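Local coordinates for protein Nrps/pks (Streptomyces albus, PDB 4OPE) that probably catalyses the decarboxylative, carbon-carbon bond-forming step of polyketide chain extension, as a ketosynthase domain of the oxazolomycin assembly line, at residues Phe76-Phe81 with Glu573-Pro578; Leu127-Tyr132 with Gly202-Ser207; Asp235-Ala240 with His311-Ser316; Pro282-Gln287 with Glu322-Val327. All coordinates share one frame; numbering follows the deposited sequence.

Contact 1. Residues Phe76-Phe81 with Glu573-Pro578; sequences FDPMFF and ERCWLP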
# COMPACT_ATOMS: atom_id res chain seq x y z
N PHE A 76 18.14 -12.94 12.68
CA PHE A 76 16.76 -13.26 12.90
C PHE A 76 16.68 -14.42 13.91
O PHE A 76 17.67 -15.16 14.09
CB PHE A 76 16.12 -13.66 11.57
CG PHE A 76 14.63 -13.73 11.62
CD1 PHE A 76 13.89 -12.76 12.27
CD2 PHE A 76 13.98 -14.79 11.06
CE1 PHE A 76 12.51 -12.83 12.33
CE2 PHE A 76 12.60 -14.87 11.09
CZ PHE A 76 11.85 -13.87 11.70
N ASP A 77 15.51 -14.53 14.55
CA ASP A 77 15.16 -15.59 15.48
C ASP A 77 13.98 -16.37 14.86
O ASP A 77 12.80 -16.19 15.24
CB ASP A 77 14.79 -14.96 16.83
CG ASP A 77 14.61 -15.97 17.94
OD1 ASP A 77 14.56 -17.17 17.63
OD2 ASP A 77 14.52 -15.54 19.15
N PRO A 78 14.29 -17.23 13.88
CA PRO A 78 13.23 -17.93 13.12
C PRO A 78 12.40 -18.88 14.00
O PRO A 78 11.18 -19.06 13.77
CB PRO A 78 14.00 -18.73 12.07
CG PRO A 78 15.43 -18.71 12.49
CD PRO A 78 15.65 -17.54 13.40
N MSE A 79 13.07 -19.48 14.99
CA MSE A 79 12.42 -20.45 15.86
C MSE A 79 11.37 -19.73 16.65
O MSE A 79 10.33 -20.31 16.98
CB MSE A 79 13.38 -21.20 16.78
CG MSE A 79 14.43 -22.08 16.08
SE MSE A 79 13.72 -23.43 14.80
CE MSE A 79 15.04 -23.14 13.36
N PHE A 80 11.62 -18.46 16.97
CA PHE A 80 10.71 -17.69 17.80
C PHE A 80 9.48 -17.50 16.97
O PHE A 80 8.36 -17.71 17.44
CB PHE A 80 11.32 -16.32 18.23
CG PHE A 80 10.42 -15.50 19.12
CD1 PHE A 80 9.33 -14.82 18.60
CD2 PHE A 80 10.68 -15.39 20.46
CE1 PHE A 80 8.50 -14.06 19.41
CE2 PHE A 80 9.87 -14.62 21.29
CZ PHE A 80 8.77 -13.95 20.76
N PHE A 81 9.70 -17.15 15.74
CA PHE A 81 8.59 -16.90 14.82
C PHE A 81 8.05 -18.10 14.04
O PHE A 81 7.37 -17.89 13.08
CB PHE A 81 8.95 -15.75 13.89
CG PHE A 81 9.13 -14.46 14.61
CD1 PHE A 81 8.02 -13.78 15.11
CD2 PHE A 81 10.38 -13.98 14.86
CE1 PHE A 81 8.18 -12.60 15.81
CE2 PHE A 81 10.54 -12.81 15.55
CZ PHE A 81 9.45 -12.11 16.03
N GLU A 573 20.41 -15.54 14.87
CA GLU A 573 20.86 -16.48 13.85
C GLU A 573 20.98 -15.73 12.53
O GLU A 573 20.06 -15.03 12.11
CB GLU A 573 19.86 -17.63 13.64
CG GLU A 573 19.36 -18.33 14.91
CD GLU A 573 20.47 -19.01 15.72
OE1 GLU A 573 20.41 -18.98 16.98
OE2 GLU A 573 21.39 -19.57 15.07
N ARG A 574 22.14 -15.90 11.88
CA ARG A 574 22.40 -15.40 10.55
C ARG A 574 21.41 -16.06 9.58
O ARG A 574 21.26 -17.27 9.56
CB ARG A 574 23.84 -15.69 10.19
CG ARG A 574 24.19 -15.40 8.76
CD ARG A 574 25.67 -15.13 8.52
NE ARG A 574 25.84 -14.69 7.14
CZ ARG A 574 25.88 -13.43 6.74
NH1 ARG A 574 26.00 -13.17 5.45
NH2 ARG A 574 25.79 -12.43 7.62
N CYS A 575 20.69 -15.26 8.82
CA CYS A 575 19.83 -15.76 7.75
C CYS A 575 20.07 -14.87 6.53
O CYS A 575 19.50 -13.78 6.36
CB CYS A 575 18.35 -15.75 8.15
SG CYS A 575 18.02 -16.57 9.73
N TRP A 576 21.01 -15.32 5.71
CA TRP A 576 21.38 -14.59 4.52
C TRP A 576 21.59 -15.65 3.48
O TRP A 576 22.20 -16.67 3.77
CB TRP A 576 22.63 -13.75 4.74
CG TRP A 576 22.71 -12.52 3.85
CD1 TRP A 576 23.55 -12.34 2.80
CD2 TRP A 576 21.93 -11.31 3.94
NE1 TRP A 576 23.36 -11.10 2.24
CE2 TRP A 576 22.37 -10.45 2.91
CE3 TRP A 576 20.90 -10.88 4.79
CZ2 TRP A 576 21.84 -9.18 2.71
CZ3 TRP A 576 20.36 -9.60 4.58
CH2 TRP A 576 20.84 -8.77 3.55
N LEU A 577 21.03 -15.44 2.29
CA LEU A 577 21.16 -16.45 1.26
C LEU A 577 22.66 -16.67 1.07
O LEU A 577 23.45 -15.75 1.26
CB LEU A 577 20.47 -16.01 -0.03
CG LEU A 577 20.22 -17.11 -1.06
CD1 LEU A 577 19.08 -18.04 -0.66
CD2 LEU A 577 19.94 -16.52 -2.43
N PRO A 578 23.09 -17.91 0.82
CA PRO A 578 24.53 -18.10 0.57
C PRO A 578 24.96 -17.52 -0.75
O PRO A 578 26.08 -17.01 -0.87
CB PRO A 578 24.67 -19.61 0.56
CG PRO A 578 23.61 -20.05 1.52
CD PRO A 578 22.43 -19.19 1.15

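Contact 2. Residues Leu127-Tyr132 with Gly202-Ser207; sequences LMYGHY and GVNVSS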
# COMPACT_ATOMS: atom_id res chain seq x y z
N LEU A 127 6.61 0.41 2.53
CA LEU A 127 7.90 -0.00 1.93
C LEU A 127 7.99 0.56 0.52
O LEU A 127 6.96 0.84 -0.11
CB LEU A 127 7.95 -1.50 1.83
CG LEU A 127 7.64 -2.29 3.10
CD1 LEU A 127 6.28 -2.94 3.01
CD2 LEU A 127 8.67 -3.37 3.27
N MSE A 128 9.22 0.76 0.05
CA MSE A 128 9.46 1.28 -1.33
C MSE A 128 10.53 0.56 -2.14
O MSE A 128 10.71 0.84 -3.30
CB MSE A 128 9.79 2.78 -1.30
CG MSE A 128 11.20 3.11 -0.86
SE MSE A 128 11.60 5.04 -1.10
CE MSE A 128 12.01 5.15 -3.03
N TYR A 129 11.25 -0.34 -1.52
CA TYR A 129 12.19 -1.16 -2.24
C TYR A 129 12.01 -2.58 -1.79
O TYR A 129 11.61 -2.85 -0.67
CB TYR A 129 13.63 -0.75 -1.97
CG TYR A 129 14.02 0.61 -2.46
CD1 TYR A 129 14.03 0.90 -3.79
CD2 TYR A 129 14.42 1.61 -1.59
CE1 TYR A 129 14.39 2.15 -4.27
CE2 TYR A 129 14.77 2.87 -2.05
CZ TYR A 129 14.76 3.12 -3.40
OH TYR A 129 15.13 4.35 -3.88
N GLY A 130 12.32 -3.48 -2.69
CA GLY A 130 12.35 -4.87 -2.37
C GLY A 130 13.49 -5.48 -3.14
O GLY A 130 13.26 -6.17 -4.10
N HIS A 131 14.70 -5.20 -2.69
CA HIS A 131 15.88 -5.63 -3.35
C HIS A 131 16.39 -6.99 -3.01
O HIS A 131 17.13 -7.55 -3.81
CB HIS A 131 17.00 -4.66 -3.08
CG HIS A 131 16.82 -3.35 -3.75
ND1 HIS A 131 16.18 -3.23 -4.97
CD2 HIS A 131 17.13 -2.10 -3.36
CE1 HIS A 131 16.14 -1.96 -5.32
NE2 HIS A 131 16.71 -1.25 -4.36
N TYR A 132 16.02 -7.55 -1.87
CA TYR A 132 16.53 -8.86 -1.51
C TYR A 132 16.14 -9.89 -2.58
O TYR A 132 16.91 -10.84 -2.84
CB TYR A 132 16.02 -9.31 -0.17
CG TYR A 132 16.76 -10.48 0.43
CD1 TYR A 132 18.05 -10.32 0.92
CD2 TYR A 132 16.16 -11.73 0.59
CE1 TYR A 132 18.73 -11.37 1.53
CE2 TYR A 132 16.83 -12.78 1.18
CZ TYR A 132 18.12 -12.60 1.64
OH TYR A 132 18.82 -13.61 2.27
N GLY A 202 6.97 1.45 9.06
CA GLY A 202 7.64 1.32 7.79
C GLY A 202 9.00 0.73 8.01
O GLY A 202 9.55 0.83 9.10
N VAL A 203 9.57 0.18 6.95
CA VAL A 203 10.81 -0.51 7.07
C VAL A 203 11.56 -0.34 5.79
O VAL A 203 10.94 -0.30 4.73
CB VAL A 203 10.62 -2.00 7.40
CG1 VAL A 203 9.68 -2.66 6.46
CG2 VAL A 203 11.95 -2.74 7.37
N ASN A 204 12.88 -0.20 5.89
CA ASN A 204 13.73 -0.11 4.74
C ASN A 204 15.12 -0.69 5.02
O ASN A 204 15.79 -0.27 5.96
CB ASN A 204 13.83 1.35 4.37
CG ASN A 204 14.54 1.57 3.06
OD1 ASN A 204 14.00 1.22 2.01
ND2 ASN A 204 15.71 2.22 3.11
N VAL A 205 15.54 -1.66 4.20
CA VAL A 205 16.88 -2.24 4.29
C VAL A 205 17.61 -2.15 2.98
O VAL A 205 17.08 -2.50 1.96
CB VAL A 205 16.84 -3.72 4.68
CG1 VAL A 205 18.24 -4.27 4.76
CG2 VAL A 205 16.19 -3.89 6.04
N SER A 206 18.85 -1.68 3.03
CA SER A 206 19.75 -1.56 1.88
C SER A 206 20.54 -2.85 1.70
O SER A 206 21.73 -2.94 2.05
CB SER A 206 20.76 -0.45 2.13
OG SER A 206 20.09 0.78 2.25
N SER A 207 19.86 -3.82 1.15
CA SER A 207 20.38 -5.17 1.05
C SER A 207 21.24 -5.40 -0.19
O SER A 207 22.04 -6.31 -0.18
CB SER A 207 19.20 -6.14 0.96
OG SER A 207 18.52 -5.92 -0.26
O HOH W 1 11.90 -0.50 1.46
O HOH W 2 15.11 -3.40 0.03

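Contact 3. Residues Asp235-Ala240 with His311-Ser316; sequences DGYVPA and HGTGTS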
# COMPACT_ATOMS: atom_id res chain seq x y z
N ASP A 235 24.01 18.66 -1.89
CA ASP A 235 23.87 18.25 -3.30
C ASP A 235 23.30 16.85 -3.45
O ASP A 235 23.69 16.10 -4.37
CB ASP A 235 25.21 18.37 -4.04
CG ASP A 235 26.26 17.38 -3.56
OD1 ASP A 235 25.95 16.53 -2.71
OD2 ASP A 235 27.41 17.41 -4.04
N GLY A 236 22.36 16.51 -2.58
CA GLY A 236 21.68 15.23 -2.63
C GLY A 236 21.50 14.61 -1.26
O GLY A 236 21.74 15.25 -0.24
N TYR A 237 21.14 13.33 -1.22
CA TYR A 237 20.97 12.69 0.07
C TYR A 237 21.81 11.45 0.22
O TYR A 237 22.55 11.10 -0.67
CB TYR A 237 19.49 12.39 0.32
CG TYR A 237 18.83 11.43 -0.65
CD1 TYR A 237 18.16 11.90 -1.74
CD2 TYR A 237 18.84 10.06 -0.43
CE1 TYR A 237 17.50 11.06 -2.60
CE2 TYR A 237 18.18 9.20 -1.31
CZ TYR A 237 17.52 9.73 -2.39
OH TYR A 237 16.87 8.94 -3.29
N VAL A 238 21.70 10.82 1.36
CA VAL A 238 22.35 9.54 1.58
C VAL A 238 21.33 8.51 2.09
O VAL A 238 20.58 8.77 3.01
CB VAL A 238 23.54 9.71 2.54
CG1 VAL A 238 23.13 10.32 3.84
CG2 VAL A 238 24.18 8.39 2.83
N PRO A 239 21.30 7.33 1.49
CA PRO A 239 20.34 6.34 1.97
C PRO A 239 20.61 5.90 3.40
O PRO A 239 21.75 5.85 3.86
CB PRO A 239 20.53 5.15 1.00
CG PRO A 239 21.24 5.71 -0.17
CD PRO A 239 22.13 6.76 0.43
N ALA A 240 19.55 5.57 4.09
CA ALA A 240 19.69 4.98 5.38
C ALA A 240 18.67 3.88 5.61
O ALA A 240 17.60 3.87 4.97
CB ALA A 240 19.54 6.04 6.44
N HIS A 311 10.92 17.52 6.05
CA HIS A 311 11.42 16.53 5.13
C HIS A 311 12.94 16.58 5.04
O HIS A 311 13.60 15.58 5.25
CB HIS A 311 10.78 16.69 3.78
CG HIS A 311 11.12 15.59 2.86
ND1 HIS A 311 10.97 14.26 3.20
CD2 HIS A 311 11.63 15.61 1.60
CE1 HIS A 311 11.36 13.51 2.19
NE2 HIS A 311 11.76 14.31 1.20
N GLY A 312 13.49 17.73 4.73
CA GLY A 312 14.89 17.99 5.11
C GLY A 312 15.93 17.11 4.45
O GLY A 312 16.85 16.63 5.07
N THR A 313 15.79 16.98 3.14
CA THR A 313 16.50 16.05 2.31
C THR A 313 17.95 16.51 1.97
O THR A 313 18.88 15.70 1.82
CB THR A 313 15.59 15.85 1.10
OG1 THR A 313 15.91 14.66 0.45
CG2 THR A 313 15.66 17.01 0.12
N GLY A 314 18.14 17.83 1.91
CA GLY A 314 19.45 18.40 1.71
C GLY A 314 19.89 18.54 0.27
O GLY A 314 21.09 18.61 -0.01
N THR A 315 18.90 18.58 -0.63
CA THR A 315 19.11 18.88 -2.04
C THR A 315 18.94 20.36 -2.26
O THR A 315 18.28 21.03 -1.49
CB THR A 315 18.11 18.16 -2.96
OG1 THR A 315 16.78 18.66 -2.75
CG2 THR A 315 18.15 16.75 -2.69
N SER A 316 19.56 20.87 -3.32
CA SER A 316 19.52 22.28 -3.65
C SER A 316 18.14 22.64 -4.24
O SER A 316 17.66 23.75 -4.09
CB SER A 316 20.66 22.61 -4.60
OG SER A 316 20.62 21.87 -5.84
O HOH W 3 22.86 17.32 1.20

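Contact 4. Residues Pro282-Gln287 with Glu322-Val327; sequences PNPRAQ and EITGLV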
# COMPACT_ATOMS: atom_id res chain seq x y z
N PRO A 282 9.52 18.25 -6.81
CA PRO A 282 8.69 18.69 -5.73
C PRO A 282 7.91 19.92 -6.08
O PRO A 282 8.43 20.85 -6.72
CB PRO A 282 9.66 18.98 -4.60
CG PRO A 282 10.97 18.43 -5.01
CD PRO A 282 10.96 18.28 -6.48
N ASN A 283 6.66 19.93 -5.64
CA ASN A 283 5.72 20.96 -5.96
C ASN A 283 5.31 21.72 -4.70
O ASN A 283 4.60 21.21 -3.86
CB ASN A 283 4.51 20.35 -6.62
CG ASN A 283 3.46 21.36 -6.94
OD1 ASN A 283 3.58 22.54 -6.59
ND2 ASN A 283 2.40 20.92 -7.61
N PRO A 284 5.70 22.98 -4.60
CA PRO A 284 5.45 23.68 -3.34
C PRO A 284 4.01 24.16 -3.25
O PRO A 284 3.55 24.50 -2.18
CB PRO A 284 6.44 24.85 -3.40
CG PRO A 284 6.55 25.14 -4.85
CD PRO A 284 6.44 23.82 -5.56
N ARG A 285 3.31 24.21 -4.35
CA ARG A 285 1.90 24.52 -4.27
C ARG A 285 1.19 23.42 -3.49
O ARG A 285 0.40 23.69 -2.59
CB ARG A 285 1.30 24.66 -5.68
CG ARG A 285 -0.06 25.34 -5.73
CD ARG A 285 -0.97 24.80 -6.84
NE ARG A 285 -1.96 23.83 -6.32
CZ ARG A 285 -1.96 22.50 -6.53
NH1 ARG A 285 -2.91 21.76 -5.96
NH2 ARG A 285 -1.03 21.90 -7.29
N ALA A 286 1.48 22.18 -3.83
CA ALA A 286 0.79 21.05 -3.26
C ALA A 286 1.23 20.82 -1.82
O ALA A 286 0.41 20.48 -0.97
CB ALA A 286 1.07 19.81 -4.10
N GLN A 287 2.51 21.03 -1.53
CA GLN A 287 2.97 21.01 -0.18
C GLN A 287 2.22 22.02 0.66
O GLN A 287 1.78 21.74 1.78
CB GLN A 287 4.46 21.30 -0.12
CG GLN A 287 5.33 20.24 -0.80
CD GLN A 287 6.84 20.51 -0.73
OE1 GLN A 287 7.30 21.36 0.02
NE2 GLN A 287 7.61 19.75 -1.48
N GLU A 322 10.77 23.23 0.03
CA GLU A 322 10.08 22.92 1.27
C GLU A 322 9.75 24.20 2.03
O GLU A 322 8.65 24.38 2.56
CB GLU A 322 10.90 21.99 2.14
CG GLU A 322 10.19 21.57 3.41
CD GLU A 322 10.76 20.31 4.10
OE1 GLU A 322 11.89 19.86 3.76
OE2 GLU A 322 10.05 19.76 5.00
N ILE A 323 10.69 25.13 2.05
CA ILE A 323 10.42 26.37 2.72
C ILE A 323 9.32 27.18 2.03
O ILE A 323 8.45 27.77 2.67
CB ILE A 323 11.69 27.20 2.91
CG1 ILE A 323 12.75 26.40 3.66
CG2 ILE A 323 11.37 28.43 3.70
CD1 ILE A 323 12.30 25.91 5.03
N THR A 324 9.33 27.20 0.72
CA THR A 324 8.31 27.90 0.00
C THR A 324 6.95 27.30 0.26
O THR A 324 5.99 28.02 0.37
CB THR A 324 8.59 27.80 -1.47
OG1 THR A 324 9.91 28.28 -1.70
CG2 THR A 324 7.58 28.61 -2.27
N GLY A 325 6.86 25.97 0.32
CA GLY A 325 5.59 25.29 0.63
C GLY A 325 5.05 25.75 1.97
O GLY A 325 3.87 26.06 2.10
N LEU A 326 5.93 25.81 2.97
CA LEU A 326 5.56 26.21 4.29
C LEU A 326 5.04 27.63 4.29
O LEU A 326 3.96 27.89 4.83
CB LEU A 326 6.74 26.11 5.24
CG LEU A 326 7.13 24.68 5.65
CD1 LEU A 326 8.52 24.69 6.20
CD2 LEU A 326 6.22 24.14 6.72
N VAL A 327 5.78 28.54 3.67
CA VAL A 327 5.32 29.94 3.54
C VAL A 327 3.99 29.98 2.83
O VAL A 327 3.14 30.72 3.19
CB VAL A 327 6.31 30.82 2.75
CG1 VAL A 327 5.68 32.17 2.39
CG2 VAL A 327 7.64 31.02 3.51
O HOH W 4 6.94 22.27 2.68

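Contact 1. Residues Phe76-Phe81 with Glu573-Pro578
Phe-76 and Glu-573 form an antiparallel hydrogen-bonded pair in a two-stranded sheet, which brings the C-terminal tail back onto the loop between strand 75-76 and helix 85-90, within the ketosynthase. The tail, with its Tyr-568, Phe-570 and Trp-576, resembles the linker that wraps back over the ketosynthase in related synthases. Phe-76 N donates to Glu-573 O at 2.9 Å, and Glu-573 N returns the bond to Phe-76 O at 2.9 Å, each donor tilted about 25° from the carbonyl plane. From this pair the Glu-573 side chain can be followed outward. Its CB lies 3.3 Å from Phe-76 O. CG, beside the backbone N (chi1 -48°), stays close to that carbonyl and comes within 4.1 Å of Pro-78 CD, the two side chains crossing at about a right angle. At CD the chain has bent and leads off, and the carboxylate ends on the exposed side, where a charged residue is easily accommodated. Its OE1 is still 6.2 Å from Asp-77 OD1, a like charge. Asp-77 suits its turn: OD1 takes Phe-80 N from above the carboxylate plane in an Asx motif, while OD2 accepts from Ala-571 N in the tail. The Phe-76 ring turns away to the helices 85-90 and 93-108; alongside Phe-76 CB lies the small Cys-575, its SG 3.9 Å from that CB and 4.3 Å from Pro-78 CG.

Contact 2. Residues Leu127-Tyr132 with Gly202-Ser207
Leu-127 and Val-203 lie side by side and point the same way, with Leu-127 CD2 3.4 Å from Val-203 CG1. Leu-127 CG stands beside the backbone N (chi1 -51°), which carries the branched tip across to the valine. CG itself is 3.9 Å from the same Val-203 CG1, and Gln-94 of the helix 93-108 covers both residues. An alanine at Leu-127 would probably open a gap there, leaving Val-203 CG1 without its main partner across the contact. The pair sits where two parallel neighbours of the central sheet in the thiolase-like fold, 121-126 and 197-204, reach their ends. Beyond it the chains separate and water enters. One water accepts from Tyr-129 N and appears to donate to Asn-204 OD1 at 2.8 Å; a second takes His-131 N and donates to Val-205 O at 2.9 Å. Asn-204 OD1 also meets the edge of the Tyr-129 ring in its plane, 3.6 Å from CD2, the amide turned 45° from the ring. On its other branch, ND2 binds Glu-353 and Ala-240 O, so an amide, acceptor and donor at once, suits this buried place. Ser-207 closes the far end: its small side chain points at the bend before Tyr-132, and OG rests 3.4 Å from His-131 CB. Tyr-132 N is equally near that OG, at 3.4 Å, but at an angle too poor for a hydrogen bond.

Contact 3. Residues Asp235-Ala240 with His311-Ser316
The His-Gly-Thr-Gly-Thr signature of ketosynthases, residues His-311 to Thr-315, packs its later half against Gly-236 and Tyr-237 of a second loop. In relatives the histidine of this signature belongs to the Cys-His-His active site, and His-311 probably does so here. The CA atoms come nearest at Gly-236 and Thr-315, where Thr-315 CG2 lies 3.8 Å from Gly-236 CA. The methyl is beside its own backbone N, while OG1 (chi1 67°) is turned to cap Gly-318 N at the start of the helix 318-329; threonine thus serves with both branches. Glycine suits both loops. Gly-236 has backbone angles at which a CB would jam against the carbonyl O of Asp-235, and at Gly-314 one would likewise meet Thr-313 O. Tyr-237 approaches Thr-313 obliquely. Its CB is 3.7 Å from Thr-313 O and its CD1 4.2 Å from Thr-313 OG1, while the ring also meets the ring of His-351. Gly-236 O and Gly-314 O stand 3.4 Å apart, two acceptors that cannot bond to each other. A water beside both, 2.8 Å from Gly-236 O, probably donates to each and so would ease the repulsion between the carbonyls. What joins the loops is therefore this shared water and van der Waals contact, while much of their polar bonding, as at Gly-314 N with Asp-319 OD1, is made to other parts of the fold.

Contact 4. Residues Pro282-Gln287 with Glu322-Val327
In Gln-287 the first torsion sets CG beside the backbone N (chi1 -65°) and the second leaves the chain extended (chi2 -179°), which carries the amide along to Glu-322, where Gln-287 OE1 lies 3.4 Å from Glu-322 CA. One water donates to Gln-287 OE1 at 2.8 Å and to Glu-322 O at 2.7 Å, joining the side chain to the opposite helix. Nearer the backbone, Gln-287 CB faces Gly-325 CA at 4.2 Å. Glycine suits this place, because a CB there would run up against Gln-287 CB. The bare CA also approaches Pro-284 O as a C-H...O contact of 3.6 Å. Pro-284 presents its CB to Thr-324 CG2 at 4.1 Å; proline is at home in the first turn of a helix, where its missing N-H costs nothing. Before it Asn-283 is the N-cap, OD1 accepting Arg-285 N at 2.8 Å from above the carbonyl plane and, weakly, Ala-286 N. Arg-285 itself reaches outward to a salt bridge with Asp-166 of the second subunit. The start of the helix 284-298 thus lies against the helix 318-329, Val-321 extending the contact, and strand 416-422 touches both Gln-287 and Glu-322 through Phe-422.

How the contacts relate
From the N terminus, residues 76-81 come first, but their partner is the tail, so contact 1 spans a loop of almost 500 residues in which the other three contacts nest, and it closes last. Contact 2 is the first to close, joining the ends of two sheet strands, and is complete before contact 3 opens at 235-240. Contacts 3 and 4 cross, their segments alternating along the chain, and Glu-322 of contact 4 holds the backbone of His-311 and Gly-312 in contact 3. Asn-204 ND2 with Ala-240 O links contacts 2 and 3, and Tyr-132 OH with Leu-577 N links contacts 1 and 2. The chain's tail, central sheet, signature loop and outer helices are thereby connected in sequence.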